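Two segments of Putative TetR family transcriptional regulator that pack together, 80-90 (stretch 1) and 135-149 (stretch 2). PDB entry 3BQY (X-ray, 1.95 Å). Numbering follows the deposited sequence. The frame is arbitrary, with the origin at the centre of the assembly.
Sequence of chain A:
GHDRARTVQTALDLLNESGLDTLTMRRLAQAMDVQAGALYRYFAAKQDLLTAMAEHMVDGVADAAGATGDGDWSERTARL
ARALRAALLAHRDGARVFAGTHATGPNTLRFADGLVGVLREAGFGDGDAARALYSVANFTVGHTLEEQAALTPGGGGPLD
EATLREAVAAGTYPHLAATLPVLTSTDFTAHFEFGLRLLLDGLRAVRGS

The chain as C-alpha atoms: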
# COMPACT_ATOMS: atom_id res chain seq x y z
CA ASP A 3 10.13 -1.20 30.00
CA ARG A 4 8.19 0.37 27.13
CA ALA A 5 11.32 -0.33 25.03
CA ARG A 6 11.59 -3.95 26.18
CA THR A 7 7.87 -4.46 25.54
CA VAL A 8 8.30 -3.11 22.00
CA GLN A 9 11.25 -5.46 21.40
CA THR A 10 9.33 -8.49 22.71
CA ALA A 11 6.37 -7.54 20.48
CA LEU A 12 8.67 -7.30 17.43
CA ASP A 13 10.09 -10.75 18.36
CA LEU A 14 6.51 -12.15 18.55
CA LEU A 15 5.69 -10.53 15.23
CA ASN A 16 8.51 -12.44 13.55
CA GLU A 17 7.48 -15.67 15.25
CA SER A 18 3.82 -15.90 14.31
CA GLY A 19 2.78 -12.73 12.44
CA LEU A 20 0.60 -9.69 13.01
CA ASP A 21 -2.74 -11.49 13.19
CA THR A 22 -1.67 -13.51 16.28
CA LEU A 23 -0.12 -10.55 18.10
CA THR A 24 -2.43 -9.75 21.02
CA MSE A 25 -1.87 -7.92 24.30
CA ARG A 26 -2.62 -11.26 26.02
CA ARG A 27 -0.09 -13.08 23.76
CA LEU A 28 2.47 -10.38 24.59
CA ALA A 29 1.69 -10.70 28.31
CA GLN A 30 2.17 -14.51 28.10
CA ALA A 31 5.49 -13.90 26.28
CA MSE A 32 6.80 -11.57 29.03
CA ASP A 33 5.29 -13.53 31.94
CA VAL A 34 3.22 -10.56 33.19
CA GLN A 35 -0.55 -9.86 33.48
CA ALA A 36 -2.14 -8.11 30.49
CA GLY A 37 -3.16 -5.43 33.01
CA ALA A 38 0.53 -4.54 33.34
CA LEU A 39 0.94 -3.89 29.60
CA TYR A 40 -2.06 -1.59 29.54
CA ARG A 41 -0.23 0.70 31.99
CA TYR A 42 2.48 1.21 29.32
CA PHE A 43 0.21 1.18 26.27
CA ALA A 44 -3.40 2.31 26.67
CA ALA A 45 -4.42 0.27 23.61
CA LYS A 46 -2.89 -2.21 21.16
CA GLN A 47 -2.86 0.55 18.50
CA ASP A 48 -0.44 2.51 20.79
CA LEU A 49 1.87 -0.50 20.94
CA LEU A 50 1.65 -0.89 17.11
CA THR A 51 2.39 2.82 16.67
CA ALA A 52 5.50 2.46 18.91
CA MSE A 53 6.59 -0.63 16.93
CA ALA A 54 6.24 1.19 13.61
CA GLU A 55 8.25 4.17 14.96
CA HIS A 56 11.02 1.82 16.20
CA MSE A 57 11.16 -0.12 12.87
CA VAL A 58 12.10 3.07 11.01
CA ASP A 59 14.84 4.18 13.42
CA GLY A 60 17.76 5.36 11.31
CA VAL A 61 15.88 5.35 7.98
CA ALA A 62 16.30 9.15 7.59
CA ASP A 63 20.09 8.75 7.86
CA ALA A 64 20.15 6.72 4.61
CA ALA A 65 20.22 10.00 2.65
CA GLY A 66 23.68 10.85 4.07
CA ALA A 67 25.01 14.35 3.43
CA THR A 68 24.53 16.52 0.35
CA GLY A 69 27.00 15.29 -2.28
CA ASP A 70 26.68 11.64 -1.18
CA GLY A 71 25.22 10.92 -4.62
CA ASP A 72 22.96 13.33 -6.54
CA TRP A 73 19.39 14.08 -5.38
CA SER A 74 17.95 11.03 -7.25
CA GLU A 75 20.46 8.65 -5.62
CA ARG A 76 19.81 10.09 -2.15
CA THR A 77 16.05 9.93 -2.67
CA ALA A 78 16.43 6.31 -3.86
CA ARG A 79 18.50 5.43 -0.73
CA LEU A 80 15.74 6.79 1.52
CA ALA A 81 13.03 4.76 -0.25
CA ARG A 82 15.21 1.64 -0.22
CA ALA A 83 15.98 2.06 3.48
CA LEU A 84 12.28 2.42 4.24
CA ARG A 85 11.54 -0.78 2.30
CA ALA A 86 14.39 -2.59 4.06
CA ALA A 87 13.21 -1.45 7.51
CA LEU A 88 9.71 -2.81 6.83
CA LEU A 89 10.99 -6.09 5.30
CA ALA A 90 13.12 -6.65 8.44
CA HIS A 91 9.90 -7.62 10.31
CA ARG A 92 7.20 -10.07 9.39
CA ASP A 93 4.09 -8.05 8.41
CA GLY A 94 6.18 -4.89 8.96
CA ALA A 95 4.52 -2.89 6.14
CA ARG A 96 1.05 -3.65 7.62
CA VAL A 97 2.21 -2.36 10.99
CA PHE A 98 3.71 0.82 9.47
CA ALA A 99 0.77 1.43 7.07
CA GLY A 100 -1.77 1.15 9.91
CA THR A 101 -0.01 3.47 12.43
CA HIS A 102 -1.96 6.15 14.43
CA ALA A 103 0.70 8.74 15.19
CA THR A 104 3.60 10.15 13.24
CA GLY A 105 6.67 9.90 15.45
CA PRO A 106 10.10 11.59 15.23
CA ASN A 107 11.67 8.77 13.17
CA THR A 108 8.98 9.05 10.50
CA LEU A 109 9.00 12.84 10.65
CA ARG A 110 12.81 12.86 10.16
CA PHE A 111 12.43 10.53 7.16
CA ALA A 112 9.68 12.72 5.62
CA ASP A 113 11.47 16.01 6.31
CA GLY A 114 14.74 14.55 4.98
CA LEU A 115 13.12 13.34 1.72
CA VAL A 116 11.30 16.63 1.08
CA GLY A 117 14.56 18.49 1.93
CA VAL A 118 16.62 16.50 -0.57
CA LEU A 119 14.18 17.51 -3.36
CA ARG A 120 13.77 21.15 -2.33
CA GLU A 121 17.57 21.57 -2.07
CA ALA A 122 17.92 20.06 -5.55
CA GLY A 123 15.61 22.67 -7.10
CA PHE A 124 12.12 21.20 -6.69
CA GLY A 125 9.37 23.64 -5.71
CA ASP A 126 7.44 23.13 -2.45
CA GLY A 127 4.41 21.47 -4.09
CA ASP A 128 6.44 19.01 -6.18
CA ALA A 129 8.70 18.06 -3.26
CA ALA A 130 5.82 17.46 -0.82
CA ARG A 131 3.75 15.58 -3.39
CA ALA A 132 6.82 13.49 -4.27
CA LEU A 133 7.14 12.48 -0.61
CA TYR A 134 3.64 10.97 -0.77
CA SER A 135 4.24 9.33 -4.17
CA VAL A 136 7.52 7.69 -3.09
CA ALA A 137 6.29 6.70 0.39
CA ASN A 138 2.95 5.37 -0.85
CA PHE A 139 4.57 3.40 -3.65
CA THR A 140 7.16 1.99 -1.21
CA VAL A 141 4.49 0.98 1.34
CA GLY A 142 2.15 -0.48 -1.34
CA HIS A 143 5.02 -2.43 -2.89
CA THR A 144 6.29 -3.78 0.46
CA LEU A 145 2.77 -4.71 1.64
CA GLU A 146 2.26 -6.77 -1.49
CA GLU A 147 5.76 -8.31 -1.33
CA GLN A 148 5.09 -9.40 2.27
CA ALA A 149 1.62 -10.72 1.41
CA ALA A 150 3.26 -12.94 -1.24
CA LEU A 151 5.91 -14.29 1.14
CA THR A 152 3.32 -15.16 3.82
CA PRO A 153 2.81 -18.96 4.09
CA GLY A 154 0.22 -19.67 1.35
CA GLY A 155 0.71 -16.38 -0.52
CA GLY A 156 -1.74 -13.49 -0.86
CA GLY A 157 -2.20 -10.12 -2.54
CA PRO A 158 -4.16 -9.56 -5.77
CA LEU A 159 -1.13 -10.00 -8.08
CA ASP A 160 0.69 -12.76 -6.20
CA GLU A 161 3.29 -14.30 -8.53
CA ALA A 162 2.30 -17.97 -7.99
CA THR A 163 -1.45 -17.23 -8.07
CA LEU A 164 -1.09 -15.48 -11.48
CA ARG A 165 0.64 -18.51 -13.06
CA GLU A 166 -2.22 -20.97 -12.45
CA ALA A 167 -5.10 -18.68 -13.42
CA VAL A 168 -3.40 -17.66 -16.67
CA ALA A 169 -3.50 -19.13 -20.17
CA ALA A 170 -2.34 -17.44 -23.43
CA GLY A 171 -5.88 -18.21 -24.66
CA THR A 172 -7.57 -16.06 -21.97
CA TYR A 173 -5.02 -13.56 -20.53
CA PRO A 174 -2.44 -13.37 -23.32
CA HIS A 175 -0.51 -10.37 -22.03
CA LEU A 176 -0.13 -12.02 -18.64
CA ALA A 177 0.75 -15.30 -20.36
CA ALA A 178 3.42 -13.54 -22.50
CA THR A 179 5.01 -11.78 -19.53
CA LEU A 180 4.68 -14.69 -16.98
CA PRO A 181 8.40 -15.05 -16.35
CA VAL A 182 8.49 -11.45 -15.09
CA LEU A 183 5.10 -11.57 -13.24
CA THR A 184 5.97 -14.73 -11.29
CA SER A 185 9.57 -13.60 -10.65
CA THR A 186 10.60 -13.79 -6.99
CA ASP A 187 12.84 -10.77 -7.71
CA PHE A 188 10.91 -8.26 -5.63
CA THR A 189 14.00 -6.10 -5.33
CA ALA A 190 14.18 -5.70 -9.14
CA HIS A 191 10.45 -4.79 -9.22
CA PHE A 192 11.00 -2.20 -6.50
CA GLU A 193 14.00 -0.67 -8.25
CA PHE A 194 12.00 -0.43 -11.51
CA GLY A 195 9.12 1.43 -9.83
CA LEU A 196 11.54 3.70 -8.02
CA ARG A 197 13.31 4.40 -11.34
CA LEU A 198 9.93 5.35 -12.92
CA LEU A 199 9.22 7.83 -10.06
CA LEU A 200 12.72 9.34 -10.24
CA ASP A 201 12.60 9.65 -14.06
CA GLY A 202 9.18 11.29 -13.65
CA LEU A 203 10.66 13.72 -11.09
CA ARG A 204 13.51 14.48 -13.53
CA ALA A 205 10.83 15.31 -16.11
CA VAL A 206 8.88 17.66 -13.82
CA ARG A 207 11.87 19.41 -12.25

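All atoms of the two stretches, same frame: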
# COMPACT_ATOMS: atom_id res chain seq x y z
N LEU A 80 16.80 6.64 0.52
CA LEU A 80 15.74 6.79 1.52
C LEU A 80 14.60 5.81 1.31
O LEU A 80 14.12 5.19 2.27
CB LEU A 80 15.19 8.21 1.51
CG LEU A 80 16.06 9.29 2.18
CD1 LEU A 80 15.54 10.63 1.72
CD2 LEU A 80 16.00 9.17 3.73
N ALA A 81 14.11 5.70 0.07
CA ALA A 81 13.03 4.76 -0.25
C ALA A 81 13.48 3.32 -0.02
O ALA A 81 12.76 2.53 0.58
CB ALA A 81 12.58 4.93 -1.72
N ARG A 82 14.68 2.99 -0.48
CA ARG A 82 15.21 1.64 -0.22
C ARG A 82 15.34 1.30 1.27
O ARG A 82 15.07 0.18 1.69
CB ARG A 82 16.61 1.49 -0.83
CG ARG A 82 16.64 1.34 -2.29
CD ARG A 82 18.07 1.05 -2.78
NE ARG A 82 18.09 1.40 -4.18
CZ ARG A 82 18.84 2.32 -4.72
NH1 ARG A 82 19.74 2.99 -4.00
NH2 ARG A 82 18.75 2.51 -6.03
N ALA A 83 15.80 2.27 2.06
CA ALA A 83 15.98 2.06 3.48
C ALA A 83 14.64 1.88 4.15
O ALA A 83 14.51 1.07 5.06
CB ALA A 83 16.74 3.23 4.13
N LEU A 84 13.62 2.62 3.70
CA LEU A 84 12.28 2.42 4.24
C LEU A 84 11.78 1.00 3.93
O LEU A 84 11.29 0.29 4.82
CB LEU A 84 11.30 3.49 3.69
CG LEU A 84 9.81 3.26 4.09
CD1 LEU A 84 9.61 3.26 5.61
CD2 LEU A 84 8.86 4.29 3.43
N ARG A 85 11.88 0.59 2.67
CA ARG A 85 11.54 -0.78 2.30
C ARG A 85 12.28 -1.82 3.16
O ARG A 85 11.67 -2.77 3.66
CB ARG A 85 11.83 -1.01 0.81
CG ARG A 85 11.56 -2.43 0.38
CD ARG A 85 11.76 -2.60 -1.12
NE ARG A 85 11.66 -4.00 -1.53
CZ ARG A 85 12.69 -4.80 -1.72
NH1 ARG A 85 13.92 -4.34 -1.58
NH2 ARG A 85 12.51 -6.07 -2.06
N ALA A 86 13.58 -1.65 3.32
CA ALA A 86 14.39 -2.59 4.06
C ALA A 86 13.95 -2.66 5.52
O ALA A 86 13.88 -3.75 6.10
CB ALA A 86 15.88 -2.21 3.95
N ALA A 87 13.63 -1.51 6.11
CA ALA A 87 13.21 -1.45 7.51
C ALA A 87 11.89 -2.19 7.69
O ALA A 87 11.69 -2.84 8.70
CB ALA A 87 13.08 -0.00 7.98
N LEU A 88 10.99 -2.10 6.71
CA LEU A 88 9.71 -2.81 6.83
C LEU A 88 9.85 -4.30 6.55
O LEU A 88 9.16 -5.11 7.18
CB LEU A 88 8.68 -2.21 5.87
CG LEU A 88 8.43 -0.71 6.07
CD1 LEU A 88 7.33 -0.26 5.07
CD2 LEU A 88 8.07 -0.36 7.54
N LEU A 89 10.73 -4.67 5.60
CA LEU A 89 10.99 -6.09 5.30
C LEU A 89 11.70 -6.82 6.43
O LEU A 89 11.67 -8.06 6.49
CB LEU A 89 11.84 -6.22 4.01
CG LEU A 89 11.12 -5.90 2.68
CD1 LEU A 89 12.14 -6.01 1.57
CD2 LEU A 89 9.94 -6.84 2.44
N ALA A 90 12.35 -6.07 7.32
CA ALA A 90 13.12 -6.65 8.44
C ALA A 90 12.20 -7.32 9.47
O ALA A 90 12.66 -8.07 10.31
CB ALA A 90 13.99 -5.61 9.11
N SER A 135 4.17 10.30 -3.06
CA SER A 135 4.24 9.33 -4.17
C SER A 135 5.26 8.24 -3.83
O SER A 135 4.99 7.04 -3.99
CB SER A 135 4.65 9.98 -5.49
OG SER A 135 3.78 11.06 -5.82
N VAL A 136 6.44 8.64 -3.37
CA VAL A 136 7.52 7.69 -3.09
C VAL A 136 7.16 6.81 -1.88
O VAL A 136 7.34 5.57 -1.91
CB VAL A 136 8.87 8.42 -2.81
CG1 VAL A 136 9.90 7.43 -2.31
CG2 VAL A 136 9.37 9.13 -4.08
N ALA A 137 6.65 7.45 -0.82
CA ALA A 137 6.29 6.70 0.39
C ALA A 137 5.14 5.76 0.12
O ALA A 137 5.18 4.62 0.55
CB ALA A 137 5.93 7.63 1.54
N ASN A 138 4.10 6.23 -0.59
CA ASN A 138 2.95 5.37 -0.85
C ASN A 138 3.28 4.24 -1.81
O ASN A 138 2.80 3.11 -1.64
CB ASN A 138 1.75 6.17 -1.34
CG ASN A 138 1.14 7.03 -0.22
OD1 ASN A 138 1.36 6.77 0.96
ND2 ASN A 138 0.41 8.06 -0.60
N PHE A 139 4.11 4.52 -2.80
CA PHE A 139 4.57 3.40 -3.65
C PHE A 139 5.40 2.38 -2.81
O PHE A 139 5.22 1.16 -2.92
CB PHE A 139 5.45 3.89 -4.80
CG PHE A 139 6.24 2.79 -5.44
CD1 PHE A 139 5.57 1.79 -6.19
CD2 PHE A 139 7.62 2.67 -5.22
CE1 PHE A 139 6.28 0.72 -6.75
CE2 PHE A 139 8.34 1.60 -5.78
CZ PHE A 139 7.68 0.62 -6.54
N THR A 140 6.32 2.89 -1.99
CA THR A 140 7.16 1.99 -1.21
C THR A 140 6.31 1.11 -0.27
O THR A 140 6.55 -0.09 -0.16
CB THR A 140 8.21 2.78 -0.39
OG1 THR A 140 9.02 3.54 -1.29
CG2 THR A 140 9.11 1.82 0.43
N VAL A 141 5.37 1.73 0.44
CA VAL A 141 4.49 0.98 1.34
C VAL A 141 3.62 -0.03 0.57
O VAL A 141 3.54 -1.19 0.95
CB VAL A 141 3.61 1.93 2.20
CG1 VAL A 141 2.50 1.15 2.95
CG2 VAL A 141 4.49 2.73 3.19
N GLY A 142 2.98 0.41 -0.52
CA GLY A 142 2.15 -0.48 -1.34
C GLY A 142 2.96 -1.66 -1.86
O GLY A 142 2.52 -2.81 -1.80
N HIS A 143 4.15 -1.37 -2.37
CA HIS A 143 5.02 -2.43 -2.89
C HIS A 143 5.40 -3.44 -1.79
O HIS A 143 5.36 -4.67 -1.99
CB HIS A 143 6.34 -1.85 -3.46
CG HIS A 143 7.39 -2.90 -3.62
ND1 HIS A 143 7.53 -3.63 -4.78
CD2 HIS A 143 8.29 -3.40 -2.74
CE1 HIS A 143 8.50 -4.52 -4.62
NE2 HIS A 143 8.97 -4.41 -3.39
N THR A 144 5.79 -2.92 -0.63
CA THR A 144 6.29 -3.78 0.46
C THR A 144 5.13 -4.60 1.07
O THR A 144 5.29 -5.79 1.39
CB THR A 144 7.05 -2.94 1.52
OG1 THR A 144 8.04 -2.14 0.84
CG2 THR A 144 7.79 -3.89 2.51
N LEU A 145 3.97 -3.98 1.20
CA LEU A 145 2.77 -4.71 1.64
C LEU A 145 2.50 -5.91 0.76
O LEU A 145 2.24 -7.03 1.25
CB LEU A 145 1.54 -3.80 1.57
CG LEU A 145 1.25 -2.85 2.71
CD1 LEU A 145 0.19 -1.89 2.23
CD2 LEU A 145 0.75 -3.64 3.93
N GLU A 146 2.54 -5.69 -0.55
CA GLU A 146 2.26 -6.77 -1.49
C GLU A 146 3.38 -7.81 -1.57
O GLU A 146 3.11 -9.00 -1.70
CB GLU A 146 1.87 -6.22 -2.86
CG GLU A 146 0.64 -5.24 -2.77
CD GLU A 146 -0.73 -5.90 -2.38
OE1 GLU A 146 -0.77 -6.93 -1.65
OE2 GLU A 146 -1.78 -5.37 -2.82
N GLU A 147 4.63 -7.37 -1.43
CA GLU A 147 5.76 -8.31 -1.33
C GLU A 147 5.60 -9.20 -0.11
O GLU A 147 5.76 -10.44 -0.19
CB GLU A 147 7.10 -7.55 -1.27
CG GLU A 147 8.27 -8.50 -0.94
CD GLU A 147 9.65 -7.84 -1.07
OE1 GLU A 147 9.75 -6.67 -1.49
OE2 GLU A 147 10.63 -8.54 -0.78
N GLN A 148 5.26 -8.60 1.04
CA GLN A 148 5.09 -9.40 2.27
C GLN A 148 3.88 -10.33 2.23
O GLN A 148 3.94 -11.46 2.75
CB GLN A 148 5.12 -8.52 3.52
CG GLN A 148 6.55 -8.00 3.75
CD GLN A 148 6.68 -7.10 4.95
OE1 GLN A 148 5.86 -6.20 5.15
NE2 GLN A 148 7.74 -7.31 5.73
N ALA A 149 2.80 -9.88 1.61
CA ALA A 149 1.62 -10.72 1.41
C ALA A 149 1.97 -11.99 0.63
O ALA A 149 1.43 -13.08 0.92
CB ALA A 149 0.51 -9.95 0.72
O HOH W 1 9.70 -9.49 5.22

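Two helices of one chain, running in roughly the same direction at 32°, pack through small and aliphatic side chains along most of their contact and are fastened by a buried salt bridge and a side-chain-to-backbone hydrogen bond. Their axes approach to 9.7 Å, and the contact buries 556 Å² in all. Small residues lie at one part of the contact. Ala81 points toward the partner and lays its CB 3.7 Å from CG1 of Val136, while the CG2 methyl of Thr140 lies 3.7 Å from the backbone O of Ala81 and 3.9 Å from CD2 of Leu84.

Threonine serves well within a buried helix interface because its hydroxyl can be satisfied by its own helix. Thr140 OG1 donates to Val136 O at 2.7 Å, and Thr144 OG1 to Thr140 O, also at 2.7 Å; both side chains adopt the m rotamer. The methyls also pack: CG2 of Thr144 meets CB of Leu88 at 3.9 Å and CD2 of Leu89 at 3.7 Å.

Arg85 is the centrepiece. Its CA-to-CB bond points sideways, but an extended chain, with the first three chi angles all t, carries it into a hole formed by Thr140, His143, Thr144 and Glu147. The aliphatic portion packs on the threonines, with Arg85 CG 3.6 Å from Thr144 OG1, and the guanidinium receives Glu147 near its plane: Arg85 NH2 donates to Glu147 OE1 at 2.9 Å, the salt bridge that pairs two otherwise costly buried charges. A weak bond from His143 NE2 reaches the same Glu147 OE1 at 3.1 Å.

Near the end of the contact, Gln148 NE2 donates to Leu88 O at 3.0 Å. A water reinforces this join, accepting from Gln148 NE2 at 3.0 Å and donating to Leu89 O at 2.7 Å.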